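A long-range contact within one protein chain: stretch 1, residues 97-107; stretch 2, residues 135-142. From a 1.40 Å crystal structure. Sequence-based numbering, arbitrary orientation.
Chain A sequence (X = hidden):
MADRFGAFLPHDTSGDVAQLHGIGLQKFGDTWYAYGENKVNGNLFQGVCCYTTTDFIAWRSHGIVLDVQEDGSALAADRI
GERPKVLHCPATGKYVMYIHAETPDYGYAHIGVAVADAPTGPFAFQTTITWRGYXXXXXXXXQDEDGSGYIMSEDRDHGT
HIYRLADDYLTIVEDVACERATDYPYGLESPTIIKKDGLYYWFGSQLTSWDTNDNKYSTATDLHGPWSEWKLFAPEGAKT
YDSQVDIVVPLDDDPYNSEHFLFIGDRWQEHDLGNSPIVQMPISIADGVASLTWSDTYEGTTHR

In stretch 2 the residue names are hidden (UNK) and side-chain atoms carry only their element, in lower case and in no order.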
ATOM      1  N   MET A  97      -3.556  -7.194  10.426  1.00 10.75           N
ATOM      2  CA  MET A  97      -2.933  -7.210   9.119  1.00 10.44           C
ATOM      3  C   MET A  97      -3.925  -7.708   8.064  1.00 10.14           C
ATOM      4  O   MET A  97      -4.694  -8.652   8.309  1.00 10.70           O
ATOM      5  CB  MET A  97      -1.687  -8.092   9.124  1.00  9.91           C
ATOM      6  CG  MET A  97      -0.960  -8.124   7.793  1.00 11.12           C
ATOM      7  SD  MET A  97       0.588  -9.109   7.838  1.00 13.30           S
ATOM      8  CE  MET A  97       1.631  -8.052   8.846  1.00 13.98           C
ATOM      9  N   TYR A  98      -3.909  -7.038   6.900  1.00 10.27           N
ATOM     10  CA  TYR A  98      -4.705  -7.385   5.724  1.00  9.76           C
ATOM     11  C   TYR A  98      -3.752  -7.747   4.592  1.00 11.64           C
ATOM     12  O   TYR A  98      -2.671  -7.164   4.477  1.00 10.80           O
ATOM     13  CB  TYR A  98      -5.603  -6.202   5.301  1.00 10.73           C
ATOM     14  CG  TYR A  98      -6.302  -5.600   6.496  1.00 10.72           C
ATOM     15  CD1 TYR A  98      -7.492  -6.157   6.982  1.00 10.72           C
ATOM     16  CD2 TYR A  98      -5.746  -4.515   7.177  1.00 12.48           C
ATOM     17  CE1 TYR A  98      -8.126  -5.630   8.120  1.00 12.81           C
ATOM     18  CE2 TYR A  98      -6.347  -3.993   8.313  1.00 11.89           C
ATOM     19  CZ  TYR A  98      -7.544  -4.548   8.784  1.00 12.87           C
ATOM     20  OH  TYR A  98      -8.155  -4.034   9.901  1.00 12.40           O
ATOM     21  N   ILE A  99      -4.137  -8.712   3.757  1.00 11.30           N
ATOM     22  CA  ILE A  99      -3.260  -9.137   2.668  1.00 10.69           C
ATOM     23  C   ILE A  99      -4.130  -9.545   1.493  1.00  9.67           C
ATOM     24  O   ILE A  99      -5.248 -10.033   1.669  1.00 10.86           O
ATOM     25  CB  ILE A  99      -2.277 -10.259   3.129  1.00 11.37           C
ATOM     26  CG1 ILE A  99      -1.144 -10.474   2.114  1.00  9.85           C
ATOM     27  CG2 ILE A  99      -3.006 -11.553   3.401  1.00 11.04           C
ATOM     28  CD1 ILE A  99      -0.023 -11.237   2.695  1.00 11.38           C
ATOM     29  N   HIS A 100      -3.634  -9.309   0.290  1.00  9.63           N
ATOM     30  CA  HIS A 100      -4.310  -9.836  -0.890  1.00 10.59           C
ATOM     31  C   HIS A 100      -3.945 -11.322  -0.986  1.00  9.39           C
ATOM     32  O   HIS A 100      -2.797 -11.661  -1.313  1.00  9.84           O
ATOM     33  CB  HIS A 100      -3.918  -9.030  -2.135  1.00 10.04           C
ATOM     34  CG  HIS A 100      -4.328  -9.662  -3.450  1.00 11.99           C
ATOM     35  ND1 HIS A 100      -3.775  -9.266  -4.658  1.00 10.98           N
ATOM     36  CD2 HIS A 100      -5.231 -10.636  -3.753  1.00 12.13           C
ATOM     37  CE1 HIS A 100      -4.308  -9.981  -5.637  1.00 10.95           C
ATOM     38  NE2 HIS A 100      -5.193 -10.818  -5.120  1.00 11.08           N
ATOM     39  N   ALA A 101      -4.902 -12.205  -0.646  1.00 10.07           N
ATOM     40  CA  ALA A 101      -4.694 -13.639  -0.768  1.00 10.01           C
ATOM     41  C   ALA A 101      -5.118 -14.062  -2.174  1.00 10.10           C
ATOM     42  O   ALA A 101      -6.243 -13.766  -2.607  1.00 10.07           O
ATOM     43  CB  ALA A 101      -5.494 -14.406   0.296  1.00 11.09           C
ATOM     44  N   GLU A 102      -4.222 -14.752  -2.877  1.00 10.79           N
ATOM     45  CA  GLU A 102      -4.405 -15.004  -4.297  1.00 10.48           C
ATOM     46  C   GLU A 102      -3.906 -16.413  -4.611  1.00 12.41           C
ATOM     47  O   GLU A 102      -3.201 -17.020  -3.804  1.00 11.40           O
ATOM     48  CB  GLU A 102      -3.662 -13.946  -5.144  1.00 12.05           C
ATOM     49  CG  GLU A 102      -4.091 -13.897  -6.607  1.00 10.00           C
ATOM     50  CD  GLU A 102      -5.599 -13.866  -6.745  1.00 11.47           C
ATOM     51  OE1 GLU A 102      -6.219 -12.760  -6.652  1.00 11.84           O
ATOM     52  OE2 GLU A 102      -6.161 -14.955  -6.926  1.00 12.91           O
ATOM     53  N   THR A 103      -4.291 -16.931  -5.781  1.00 12.06           N
ATOM     54  CA  THR A 103      -3.793 -18.208  -6.286  1.00 14.44           C
ATOM     55  C   THR A 103      -3.038 -17.961  -7.594  1.00 13.69           C
ATOM     56  O   THR A 103      -3.226 -16.914  -8.227  1.00 14.11           O
ATOM     57  CB  THR A 103      -4.954 -19.203  -6.525  1.00 15.63           C
ATOM     58  OG1 THR A 103      -5.942 -18.619  -7.384  1.00 15.34           O
ATOM     59  CG2 THR A 103      -5.637 -19.615  -5.208  1.00 13.71           C
ATOM     60  N   PRO A 104      -2.164 -18.892  -8.025  1.00 14.60           N
ATOM     61  CA  PRO A 104      -1.412 -18.662  -9.280  1.00 17.40           C
ATOM     62  C   PRO A 104      -2.295 -18.466 -10.506  1.00 17.07           C
ATOM     63  O   PRO A 104      -1.885 -17.770 -11.449  1.00 20.31           O
ATOM     64  CB  PRO A 104      -0.529 -19.912  -9.396  1.00 18.22           C
ATOM     65  CG  PRO A 104      -0.340 -20.343  -7.962  1.00 20.66           C
ATOM     66  CD  PRO A 104      -1.675 -20.097  -7.322  1.00 16.76           C
ATOM     67  N   ASP A 105      -3.496 -19.058 -10.523  1.00 14.73           N
ATOM     68  CA  ASP A 105      -4.436 -18.841 -11.622  1.00 17.00           C
ATOM     69  C   ASP A 105      -5.147 -17.496 -11.519  1.00 21.12           C
ATOM     70  O   ASP A 105      -5.859 -17.109 -12.463  1.00 19.32           O
ATOM     71  CB  ASP A 105      -5.492 -19.949 -11.624  1.00 16.16           C
ATOM     72  CG  ASP A 105      -6.421 -19.859 -10.403  1.00 19.66           C
ATOM     73  OD1 ASP A 105      -7.450 -19.138 -10.435  1.00 21.85           O
ATOM     74  OD2 ASP A 105      -6.093 -20.473  -9.371  1.00 35.05           O
ATOM     75  N   TYR A 106      -4.975 -16.783 -10.401  1.00 14.64           N
ATOM     76  CA  TYR A 106      -5.478 -15.426 -10.231  1.00 14.47           C
ATOM     77  C   TYR A 106      -6.992 -15.292 -10.138  1.00 17.63           C
ATOM     78  O   TYR A 106      -7.515 -14.174 -10.245  1.00 23.13           O
ATOM     79  CB  TYR A 106      -4.899 -14.479 -11.278  1.00 19.27           C
ATOM     80  CG  TYR A 106      -3.758 -13.727 -10.698  1.00 22.71           C
ATOM     81  CD1 TYR A 106      -2.480 -14.273 -10.622  1.00 23.89           C
ATOM     82  CD2 TYR A 106      -3.988 -12.449 -10.165  1.00 24.20           C
ATOM     83  CE1 TYR A 106      -1.458 -13.541 -10.054  1.00 31.83           C
ATOM     84  CE2 TYR A 106      -3.004 -11.729  -9.586  1.00 24.03           C
ATOM     85  CZ  TYR A 106      -1.740 -12.262  -9.526  1.00 47.81           C
ATOM     86  OH  TYR A 106      -0.752 -11.490  -8.950  1.00 72.37           O
ATOM     87  N   GLY A 107      -7.695 -16.377  -9.849  1.00 17.28           N
ATOM     88  CA  GLY A 107      -9.131 -16.386  -9.695  1.00 15.48           C
ATOM     89  C   GLY A 107      -9.646 -16.253  -8.285  1.00 15.20           C
ATOM     90  O   GLY A 107     -10.867 -16.176  -8.107  1.00 17.76           O
ATOM     91  N   UNK A 135     -14.596  -9.682  -6.309  1.00 10.27           N
ATOM     92  CA  UNK A 135     -13.145  -9.736  -6.414  1.00 10.37           C
ATOM     93  C   UNK A 135     -12.489  -8.660  -5.564  1.00  9.19           C
ATOM     94  O   UNK A 135     -12.893  -7.496  -5.592  1.00 11.24           O
ATOM     95  c   UNK A 135     -13.009  -9.848 -10.349  1.00 15.52           C
ATOM     96  c   UNK A 135     -12.732  -9.468  -7.856  1.00 12.21           C
ATOM     97  c   UNK A 135     -12.564 -11.815  -8.754  1.00 12.45           C
ATOM     98  c   UNK A 135     -13.228 -10.425  -8.931  1.00 14.39           C
ATOM     99  N   UNK A 136     -11.438  -9.037  -4.840  1.00  9.59           N
ATOM    100  CA  UNK A 136     -10.539  -8.093  -4.177  1.00 10.59           C
ATOM    101  C   UNK A 136      -9.098  -8.468  -4.534  1.00 12.84           C
ATOM    102  O   UNK A 136      -8.668  -9.603  -4.283  1.00 11.69           O
ATOM    103  c   UNK A 136     -10.736  -8.122  -2.657  1.00 11.32           C
ATOM    104  o   UNK A 136      -9.853  -7.209  -2.018  1.00 12.66           O
ATOM    105  N   UNK A 137      -8.369  -7.546  -5.162  1.00 10.71           N
ATOM    106  CA  UNK A 137      -6.956  -7.777  -5.474  1.00  8.68           C
ATOM    107  C   UNK A 137      -6.076  -6.756  -4.748  1.00 11.43           C
ATOM    108  O   UNK A 137      -5.950  -6.853  -3.526  1.00 10.90           O
ATOM    109  n   UNK A 137      -7.529 -10.778  -9.419  1.00 17.93           N
ATOM    110  n   UNK A 137      -9.106 -11.902 -10.692  1.00 13.00           N
ATOM    111  c   UNK A 137      -7.452  -9.192  -7.494  1.00 13.35           C
ATOM    112  n   UNK A 137      -9.257  -9.610 -10.333  1.00 19.61           N
ATOM    113  c   UNK A 137      -6.960  -9.550  -8.868  1.00 15.13           C
ATOM    114  c   UNK A 137      -8.632 -10.778 -10.145  1.00 15.52           C
ATOM    115  c   UNK A 137      -6.757  -7.913  -6.979  1.00 11.05           C
ATOM    116  N   UNK A 138      -5.513  -5.748  -5.425  1.00 10.51           N
ATOM    117  CA  UNK A 138      -4.676  -4.782  -4.698  1.00 10.71           C
ATOM    118  C   UNK A 138      -5.469  -4.122  -3.578  1.00  9.58           C
ATOM    119  O   UNK A 138      -6.654  -3.803  -3.740  1.00 11.70           O
ATOM    120  o   UNK A 138      -2.654  -5.268  -6.536  1.00 10.67           O
ATOM    121  c   UNK A 138      -4.209  -3.661  -5.617  1.00 10.05           C
ATOM    122  o   UNK A 138      -2.646  -3.182  -7.288  1.00 12.18           O
ATOM    123  c   UNK A 138      -3.077  -4.073  -6.530  1.00 12.30           C
ATOM    124  N   UNK A 139      -4.814  -3.931  -2.428  1.00  9.67           N
ATOM    125  CA  UNK A 139      -5.431  -3.297  -1.275  1.00  9.56           C
ATOM    126  C   UNK A 139      -4.525  -2.191  -0.736  1.00 11.00           C
ATOM    127  O   UNK A 139      -3.304  -2.192  -0.940  1.00 11.90           O
ATOM    128  c   UNK A 139      -5.777  -4.279  -0.125  1.00 12.01           C
ATOM    129  c   UNK A 139      -4.507  -5.003   0.338  1.00 11.01           C
ATOM    130  c   UNK A 139      -6.909  -5.256  -0.525  1.00  9.97           C
ATOM    131  c   UNK A 139      -4.633  -5.601   1.728  1.00 10.97           C
ATOM    132  N   UNK A 140      -5.167  -1.244  -0.026  1.00 10.83           N
ATOM    133  CA  UNK A 140      -4.486  -0.297   0.834  1.00 12.60           C
ATOM    134  C   UNK A 140      -5.356  -0.044   2.052  1.00 10.73           C
ATOM    135  O   UNK A 140      -6.474  -0.546   2.129  1.00 11.91           O
ATOM    136  N   UNK A 141      -4.836   0.726   3.014  1.00 11.63           N
ATOM    137  CA  UNK A 141      -5.608   1.058   4.211  1.00 12.65           C
ATOM    138  C   UNK A 141      -5.591   2.564   4.492  1.00 15.97           C
ATOM    139  O   UNK A 141      -4.673   3.298   4.099  1.00 15.52           O
ATOM    140  c   UNK A 141      -3.693   0.538   5.787  1.00 11.25           C
ATOM    141  c   UNK A 141      -5.433  -1.251   5.276  1.00 12.52           C
ATOM    142  c   UNK A 141      -5.167   0.259   5.466  1.00 13.94           C
ATOM    143  N   UNK A 142      -6.613   3.017   5.226  1.00 14.89           N
ATOM    144  CA  UNK A 142      -6.662   4.396   5.687  1.00 12.65           C
ATOM    145  C   UNK A 142      -7.388   4.448   7.035  1.00 15.46           C
ATOM    146  O   UNK A 142      -8.426   3.811   7.218  1.00 15.50           O
ATOM    147  c   UNK A 142      -9.018   8.445   5.949  1.00 16.41           C
ATOM    148  c   UNK A 142      -6.689   8.894   5.747  1.00 18.28           C
ATOM    149  c   UNK A 142      -8.818   7.173   5.480  1.00 18.80           C
ATOM    150  c   UNK A 142      -7.548   6.736   5.136  1.00 15.07           C
ATOM    151  c   UNK A 142      -7.948   9.309   6.083  1.00 16.75           C
ATOM    152  c   UNK A 142      -7.325   5.321   4.643  1.00 14.45           C
ATOM    153  c   UNK A 142      -6.485   7.621   5.271  1.00 14.17           C
TER
HETATM  154  O   HOH W   1      -2.002  -7.277  -4.893  1.00 12.67           O

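Position 135 carries four side-chain carbons, with no heteroatom, forked at the second. The CA-to-CB bond points sideways, and although the end of the chain comes nearer to stretch 1, it makes no contact. A four-carbon chain that forks one carbon beyond CB is leucine, L135, here with chi1 m and chi2 t.

Position 136 has one carbon followed by one oxygen. The CA-to-CB bond points sideways and the side chain does not touch stretch 1; its oxygen is hydrogen-bonded elsewhere in the structure. The contribution to the contact is made by the backbone, whose O lies 3.6 Å from CD2 of H100. A single carbon bearing a terminal hydroxyl identifies S136.

At position 137 three carbons lead to a nitrogen and then to a carbon carrying two more nitrogens. One of these terminal nitrogens donates a hydrogen bond to the carbonyl of Y106, and the nitrogen within the chain approaches the carboxylate of E102. Such a planar three-nitrogen end group belongs to arginine, R137. NH2 reaches O of Y106 at 2.8 Å with a nearly straight N-H...O angle of 171°, the acceptor lying near the guanidinium plane, where the N-H bonds point. NE and OE1 of E102 form a long salt bridge of 3.6 Å. At its other end the residue packs on H100: the CA sits 3.5 Å from the centroid of the imidazole, only 10° off the ring normal, in a CH-pi contact, and O of R137 lies over a face of the same ring, 3.2 Å from CG of H100.

Position 138 shows two carbons, the second carrying two oxygens. Its CA-to-CB bond points away from stretch 1, but the end of the chain returns nearer. This short carboxylate is aspartate, D138. Water 1 bridges the side chains of H100 and D138, lying 2.7 Å from ND1 of H100 and donating to OD1 of D138, also at 2.7 Å.

Position 139 has four carbons, forked at the first. The CA-to-CB bond points toward stretch 1, and the end of the longer arm packs on CB of Y98 and N of I99. A branch at CB with one arm two carbons long, all carbon, makes it isoleucine, I139, whose CD1 lies 3.8 Å from CB of Y98 and 3.7 Å from N of I99.

Position 140 has no side-chain atoms and is glycine, G140; it makes no contact here.

Position 141 has one carbon carrying two others. The CA-to-CB bond points toward stretch 1, and one carbon meets the Y98 ring. This is valine, V141, with CG1 3.8 Å from CD2 of Y98.

Position 142 has one carbon followed by a six-carbon ring, without a hydroxyl: F142, out of reach of stretch 1.

The two strands run nearly antiparallel, at 164°, but their axes stay 7.7 Å apart and no backbone hydrogen bond joins the stretches. Side chains fill the gap instead. I139 and V141 pack against Y98, while R137 lies over H100, itself held by a hydrogen bond from NE2 to OE1 of E102 (2.7 Å), and reaches on to anchor the turn at Y106.

Stretch 2 (135-142) LSRDIGVF
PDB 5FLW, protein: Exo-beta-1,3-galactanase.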